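Local coordinates for resiniferatoxin-binding, phosphotriesterase-related protein (Rhodobacter sphaeroides 2.4.1, PDB 3K2G) that probably hydrolyses phosphoester bonds, using a two-zinc site in a TIM barrel of the phosphotriesterase family, at residues H78-L87 with V305-Y314. Numbering follows the deposited sequence.
With DTV ((2S,3S)-1,4-dimercaptobutane-2,3-diol), chain K.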
ATOM      1  N   HIS B  78      14.304 -34.611 -19.021  1.00 25.66           N
ATOM      2  CA  HIS B  78      15.048 -34.071 -20.158  1.00 25.26           C
ATOM      3  C   HIS B  78      15.372 -32.586 -19.992  1.00 26.27           C
ATOM      4  O   HIS B  78      16.356 -32.085 -20.538  1.00 25.73           O
ATOM      5  CB  HIS B  78      14.233 -34.276 -21.440  1.00 26.17           C
ATOM      6  CG  HIS B  78      14.859 -33.682 -22.664  1.00 25.59           C
ATOM      7  ND1 HIS B  78      16.122 -34.025 -23.099  1.00 27.95           N
ATOM      8  CD2 HIS B  78      14.382 -32.792 -23.566  1.00 26.28           C
ATOM      9  CE1 HIS B  78      16.394 -33.373 -24.215  1.00 26.72           C
ATOM     10  NE2 HIS B  78      15.355 -32.618 -24.520  1.00 28.14           N
ATOM     11  N   ASN B  79      14.540 -31.898 -19.221  1.00 24.90           N
ATOM     12  CA  ASN B  79      14.671 -30.463 -18.985  1.00 25.22           C
ATOM     13  C   ASN B  79      15.763 -30.058 -17.996  1.00 24.82           C
ATOM     14  O   ASN B  79      16.453 -29.060 -18.196  1.00 24.83           O
ATOM     15  CB  ASN B  79      13.318 -29.930 -18.496  1.00 23.43           C
ATOM     16  CG  ASN B  79      13.304 -28.426 -18.297  1.00 22.30           C
ATOM     17  OD1 ASN B  79      13.673 -27.663 -19.185  1.00 15.92           O
ATOM     18  ND2 ASN B  79      12.855 -27.993 -17.126  1.00 24.28           N
ATOM     19  N   ILE B  80      15.921 -30.845 -16.938  1.00 25.13           N
ATOM     20  CA  ILE B  80      16.872 -30.533 -15.881  1.00 26.41           C
ATOM     21  C   ILE B  80      18.349 -30.861 -16.092  1.00 27.11           C
ATOM     22  O   ILE B  80      18.991 -31.478 -15.243  1.00 27.85           O
ATOM     23  CB  ILE B  80      16.395 -31.156 -14.547  1.00 27.07           C
ATOM     24  CG1 ILE B  80      16.273 -32.673 -14.684  1.00 26.35           C
ATOM     25  CG2 ILE B  80      15.042 -30.562 -14.160  1.00 25.26           C
ATOM     26  CD1 ILE B  80      15.732 -33.354 -13.438  1.00 27.74           C
ATOM     27  N   ALA B  81      18.884 -30.429 -17.225  1.00 26.72           N
ATOM     28  CA  ALA B  81      20.292 -30.622 -17.532  1.00 25.78           C
ATOM     29  C   ALA B  81      20.653 -29.938 -18.839  1.00 24.42           C
ATOM     30  O   ALA B  81      20.088 -30.237 -19.891  1.00 24.60           O
ATOM     31  CB  ALA B  81      20.636 -32.114 -17.601  1.00 27.26           C
ATOM     32  N   LEU B  82      21.580 -28.992 -18.755  1.00 23.48           N
ATOM     33  CA  LEU B  82      22.059 -28.276 -19.924  1.00 22.65           C
ATOM     34  C   LEU B  82      23.316 -29.054 -20.308  1.00 23.37           C
ATOM     35  O   LEU B  82      24.382 -28.874 -19.713  1.00 20.66           O
ATOM     36  CB  LEU B  82      22.391 -26.822 -19.559  1.00 23.66           C
ATOM     37  CG  LEU B  82      21.198 -25.937 -19.162  1.00 22.63           C
ATOM     38  CD1 LEU B  82      21.684 -24.580 -18.672  1.00 20.96           C
ATOM     39  CD2 LEU B  82      20.283 -25.758 -20.365  1.00 22.05           C
ATOM     40  N   ASP B  83      23.165 -29.930 -21.298  1.00 24.04           N
ATOM     41  CA  ASP B  83      24.248 -30.795 -21.745  1.00 24.55           C
ATOM     42  C   ASP B  83      24.610 -30.747 -23.224  1.00 25.60           C
ATOM     43  O   ASP B  83      25.438 -31.535 -23.675  1.00 23.16           O
ATOM     44  CB  ASP B  83      23.923 -32.240 -21.374  1.00 25.99           C
ATOM     45  CG  ASP B  83      22.529 -32.653 -21.816  1.00 25.62           C
ATOM     46  OD1 ASP B  83      21.977 -32.010 -22.731  1.00 22.85           O
ATOM     47  OD2 ASP B  83      21.991 -33.625 -21.252  1.00 29.32           O
ATOM     48  N   ASP B  84      23.995 -29.852 -23.987  1.00 26.29           N
ATOM     49  CA  ASP B  84      24.335 -29.760 -25.403  1.00 26.80           C
ATOM     50  C   ASP B  84      25.222 -28.545 -25.615  1.00 26.33           C
ATOM     51  O   ASP B  84      24.746 -27.412 -25.669  1.00 23.55           O
ATOM     52  CB  ASP B  84      23.088 -29.640 -26.277  1.00 28.31           C
ATOM     53  CG  ASP B  84      23.408 -29.800 -27.754  1.00 30.67           C
ATOM     54  OD1 ASP B  84      24.240 -29.025 -28.272  1.00 29.04           O
ATOM     55  OD2 ASP B  84      22.834 -30.707 -28.395  1.00 32.28           O
ATOM     56  N   LEU B  85      26.519 -28.797 -25.754  1.00 26.50           N
ATOM     57  CA  LEU B  85      27.494 -27.733 -25.927  1.00 26.45           C
ATOM     58  C   LEU B  85      27.291 -26.910 -27.191  1.00 26.35           C
ATOM     59  O   LEU B  85      27.470 -25.689 -27.182  1.00 24.57           O
ATOM     60  CB  LEU B  85      28.904 -28.324 -25.907  1.00 28.62           C
ATOM     61  CG  LEU B  85      30.045 -27.381 -25.526  1.00 29.79           C
ATOM     62  CD1 LEU B  85      29.722 -26.659 -24.226  1.00 29.96           C
ATOM     63  CD2 LEU B  85      31.322 -28.191 -25.379  1.00 32.09           C
ATOM     64  N   ASP B  86      26.921 -27.568 -28.285  1.00 24.66           N
ATOM     65  CA  ASP B  86      26.712 -26.846 -29.532  1.00 23.92           C
ATOM     66  C   ASP B  86      25.535 -25.880 -29.440  1.00 21.48           C
ATOM     67  O   ASP B  86      25.574 -24.792 -30.011  1.00 21.17           O
ATOM     68  CB  ASP B  86      26.508 -27.832 -30.684  1.00 25.77           C
ATOM     69  CG  ASP B  86      27.791 -28.535 -31.072  1.00 27.11           C
ATOM     70  OD1 ASP B  86      28.699 -27.858 -31.597  1.00 28.87           O
ATOM     71  OD2 ASP B  86      27.897 -29.756 -30.841  1.00 28.55           O
ATOM     72  N   LEU B  87      24.493 -26.278 -28.720  1.00 20.63           N
ATOM     73  CA  LEU B  87      23.317 -25.427 -28.546  1.00 20.68           C
ATOM     74  C   LEU B  87      23.683 -24.243 -27.651  1.00 19.18           C
ATOM     75  O   LEU B  87      23.267 -23.105 -27.898  1.00 17.35           O
ATOM     76  CB  LEU B  87      22.169 -26.224 -27.910  1.00 21.53           C
ATOM     77  CG  LEU B  87      20.875 -25.449 -27.622  1.00 20.47           C
ATOM     78  CD1 LEU B  87      20.356 -24.815 -28.900  1.00 20.44           C
ATOM     79  CD2 LEU B  87      19.834 -26.379 -27.029  1.00 20.51           C
ATOM     80  N   VAL B 305      19.666 -18.854 -16.516  1.00 14.84           N
ATOM     81  CA  VAL B 305      19.297 -19.959 -17.395  1.00 15.51           C
ATOM     82  C   VAL B 305      19.901 -21.193 -16.729  1.00 14.89           C
ATOM     83  O   VAL B 305      21.111 -21.240 -16.497  1.00 13.08           O
ATOM     84  CB  VAL B 305      19.924 -19.795 -18.789  1.00 16.02           C
ATOM     85  CG1 VAL B 305      19.790 -21.092 -19.573  1.00 16.67           C
ATOM     86  CG2 VAL B 305      19.249 -18.648 -19.530  1.00 16.63           C
ATOM     87  N   PHE B 306      19.071 -22.182 -16.401  1.00 15.33           N
ATOM     88  CA  PHE B 306      19.580 -23.379 -15.747  1.00 16.16           C
ATOM     89  C   PHE B 306      18.882 -24.672 -16.153  1.00 15.03           C
ATOM     90  O   PHE B 306      19.159 -25.722 -15.589  1.00 16.34           O
ATOM     91  CB  PHE B 306      19.541 -23.203 -14.216  1.00 16.31           C
ATOM     92  CG  PHE B 306      18.186 -23.400 -13.607  1.00 18.04           C
ATOM     93  CD1 PHE B 306      17.897 -24.555 -12.882  1.00 16.96           C
ATOM     94  CD2 PHE B 306      17.204 -22.428 -13.738  1.00 16.98           C
ATOM     95  CE1 PHE B 306      16.645 -24.740 -12.302  1.00 18.15           C
ATOM     96  CE2 PHE B 306      15.945 -22.601 -13.165  1.00 19.15           C
ATOM     97  CZ  PHE B 306      15.667 -23.760 -12.443  1.00 20.20           C
ATOM     98  N   VAL B 307      17.972 -24.583 -17.120  1.00 15.68           N
ATOM     99  CA  VAL B 307      17.256 -25.751 -17.643  1.00 15.15           C
ATOM    100  C   VAL B 307      17.016 -25.531 -19.133  1.00 15.84           C
ATOM    101  O   VAL B 307      16.939 -24.392 -19.590  1.00 14.31           O
ATOM    102  CB  VAL B 307      15.889 -25.978 -16.946  1.00 16.62           C
ATOM    103  CG1 VAL B 307      16.101 -26.384 -15.483  1.00 14.35           C
ATOM    104  CG2 VAL B 307      15.038 -24.723 -17.033  1.00 16.20           C
ATOM    105  N   LYS B 308      16.903 -26.620 -19.887  1.00 15.28           N
ATOM    106  CA  LYS B 308      16.695 -26.539 -21.328  1.00 15.87           C
ATOM    107  C   LYS B 308      15.547 -25.637 -21.776  1.00 14.83           C
ATOM    108  O   LYS B 308      15.688 -24.894 -22.751  1.00 14.43           O
ATOM    109  CB  LYS B 308      16.463 -27.934 -21.925  1.00 17.01           C
ATOM    110  CG  LYS B 308      17.669 -28.864 -21.894  1.00 19.44           C
ATOM    111  CD  LYS B 308      17.479 -30.013 -22.881  1.00 21.00           C
ATOM    112  CE  LYS B 308      18.669 -30.980 -22.878  1.00 21.62           C
ATOM    113  NZ  LYS B 308      18.752 -31.751 -21.606  1.00 20.99           N
HETATM  114  N   MSE B 309      14.418 -25.694 -21.072  1.00 14.98           N
HETATM  115  CA  MSE B 309      13.263 -24.902 -21.485  1.00 16.66           C
HETATM  116  C   MSE B 309      13.462 -23.396 -21.417  1.00 16.43           C
HETATM  117  O   MSE B 309      12.611 -22.641 -21.871  1.00 15.62           O
HETATM  118  CB  MSE B 309      11.999 -25.309 -20.706  1.00 22.59           C
HETATM  119  CG  MSE B 309      11.936 -24.896 -19.259  1.00 28.20           C
HETATM  120 SE   MSE B 309      10.269 -25.565 -18.463  1.00 44.68          SE
HETATM  121  CE  MSE B 309       9.005 -24.202 -19.145  1.00 33.47           C
HETATM  122  N   MSE B 310      14.592 -22.949 -20.877  1.00 14.98           N
HETATM  123  CA  MSE B 310      14.841 -21.518 -20.808  1.00 15.59           C
HETATM  124  C   MSE B 310      15.643 -21.050 -22.019  1.00 15.98           C
HETATM  125  O   MSE B 310      15.917 -19.863 -22.168  1.00 15.71           O
HETATM  126  CB  MSE B 310      15.562 -21.165 -19.511  1.00 15.58           C
HETATM  127  CG  MSE B 310      14.688 -21.321 -18.261  1.00 18.59           C
HETATM  128 SE   MSE B 310      15.617 -20.941 -16.607  1.00 27.20          SE
HETATM  129  CE  MSE B 310      15.742 -18.989 -16.788  1.00 20.05           C
ATOM    130  N   LEU B 311      16.013 -21.993 -22.882  1.00 15.89           N
ATOM    131  CA  LEU B 311      16.757 -21.673 -24.101  1.00 16.23           C
ATOM    132  C   LEU B 311      15.733 -21.415 -25.209  1.00 16.77           C
ATOM    133  O   LEU B 311      14.666 -22.034 -25.220  1.00 14.30           O
ATOM    134  CB  LEU B 311      17.657 -22.844 -24.494  1.00 17.83           C
ATOM    135  CG  LEU B 311      18.730 -23.224 -23.472  1.00 18.55           C
ATOM    136  CD1 LEU B 311      19.434 -24.496 -23.923  1.00 20.49           C
ATOM    137  CD2 LEU B 311      19.723 -22.079 -23.318  1.00 19.90           C
ATOM    138  N   THR B 312      16.055 -20.517 -26.139  1.00 15.84           N
ATOM    139  CA  THR B 312      15.120 -20.189 -27.210  1.00 17.57           C
ATOM    140  C   THR B 312      14.782 -21.424 -28.054  1.00 18.39           C
ATOM    141  O   THR B 312      13.651 -21.582 -28.530  1.00 16.69           O
ATOM    142  CB  THR B 312      15.677 -19.059 -28.112  1.00 18.25           C
ATOM    143  OG1 THR B 312      16.758 -19.558 -28.909  1.00 19.78           O
ATOM    144  CG2 THR B 312      16.189 -17.909 -27.249  1.00 14.26           C
ATOM    145  N   ARG B 313      15.762 -22.307 -28.217  1.00 17.77           N
ATOM    146  CA  ARG B 313      15.565 -23.538 -28.974  1.00 19.18           C
ATOM    147  C   ARG B 313      14.382 -24.342 -28.436  1.00 19.00           C
ATOM    148  O   ARG B 313      13.726 -25.072 -29.183  1.00 18.93           O
ATOM    149  CB  ARG B 313      16.837 -24.384 -28.910  1.00 21.31           C
ATOM    150  CG  ARG B 313      16.613 -25.888 -28.930  1.00 26.75           C
ATOM    151  CD  ARG B 313      16.419 -26.423 -30.325  1.00 30.59           C
ATOM    152  NE  ARG B 313      16.268 -27.880 -30.327  1.00 31.79           N
ATOM    153  CZ  ARG B 313      15.100 -28.514 -30.306  1.00 31.88           C
ATOM    154  NH1 ARG B 313      13.968 -27.820 -30.278  1.00 29.26           N
ATOM    155  NH2 ARG B 313      15.064 -29.842 -30.326  1.00 30.38           N
ATOM    156  N   TYR B 314      14.109 -24.215 -27.142  1.00 16.60           N
ATOM    157  CA  TYR B 314      13.005 -24.950 -26.533  1.00 18.22           C
ATOM    158  C   TYR B 314      11.821 -24.068 -26.159  1.00 17.96           C
ATOM    159  O   TYR B 314      11.026 -24.432 -25.289  1.00 17.96           O
ATOM    160  CB  TYR B 314      13.489 -25.704 -25.296  1.00 19.72           C
ATOM    161  CG  TYR B 314      14.441 -26.824 -25.623  1.00 22.69           C
ATOM    162  CD1 TYR B 314      13.999 -27.965 -26.293  1.00 23.84           C
ATOM    163  CD2 TYR B 314      15.791 -26.734 -25.289  1.00 22.98           C
ATOM    164  CE1 TYR B 314      14.883 -28.990 -26.625  1.00 24.42           C
ATOM    165  CE2 TYR B 314      16.680 -27.751 -25.616  1.00 23.69           C
ATOM    166  CZ  TYR B 314      16.223 -28.875 -26.283  1.00 23.67           C
ATOM    167  OH  TYR B 314      17.105 -29.885 -26.598  1.00 22.40           O
TER
HETATM  168  S1  DTV K 402      16.782 -24.565  -5.863  1.00 45.30           S
HETATM  169  C1  DTV K 402      18.346 -24.734  -6.854  1.00 42.25           C
HETATM  170  C2  DTV K 402      18.172 -25.544  -8.139  1.00 41.69           C
HETATM  171  O2  DTV K 402      17.219 -24.877  -8.953  1.00 41.22           O
HETATM  172  C3  DTV K 402      19.507 -25.653  -8.897  1.00 41.08           C
HETATM  173  O3  DTV K 402      19.944 -24.367  -9.264  1.00 41.15           O
HETATM  174  C4  DTV K 402      19.388 -26.491 -10.170  1.00 39.95           C
HETATM  175  S4  DTV K 402      20.881 -27.467 -10.492  1.00 39.58           S
HETATM  176  O   HOH W   1      16.171 -32.365 -27.783  1.00 25.60           O
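Residues 78-87 and 305-314 pass closest at Asn79 and Lys308, whose CA atoms are 5.0 Å apart, and the backbones join there through Lys308 N donating to Asn79 O. In this phosphotriesterase-family TIM barrel, 305-314 is the loop that leaves strand 299-301 just after the zinc ligand Asp304, and 78-87 leads into helix 85-97. An inverse gamma turn centred on Ile80 bends the 78-87 chain beside Lys308. The carbonyls of His78, just before the turn, and Ala81, its last residue, both accept from the buried ammonium: Lys308 NZ lies 2.6 Å from His78 O and equally close to Ala81 O. Asp83 OD1 adds a longer, weak salt bridge to the same nitrogen and probably offsets its charge. The chain of Lys308 runs extended until its last torsion (chi4 69°), which bends NZ back to these oxygens, while its CD lies over one face of the His78 imidazole, a CH-pi contact of 3.9 Å to the ring centroid. The imidazole in turn points an edge at the Tyr314 ring, offset, with the planes at 86°. Leu82, buried, fits its CD2 against the Val307-Lys308 peptide and Leu311 CD1. Farther along, Leu87 packs its two methyls on 311-314, CD1 on Arg313 CB and CD2 touching both Leu311 CD1 and Tyr314 CE2; Asp84, the N-cap of helix 85-97, accepts from Leu87 N through OD1. At the barrel mouth Phe306 turns away from 78-87 and lines the pocket of the bound dithiol, its CE1 3.4 Å from DTV O2. Asn79 holds its amide against Val307 CB; ND2 donates to Pro73 O, and OD1 receives Met309 N at 2.8 Å, the donor almost in line with the CG-OD1 bond (174°).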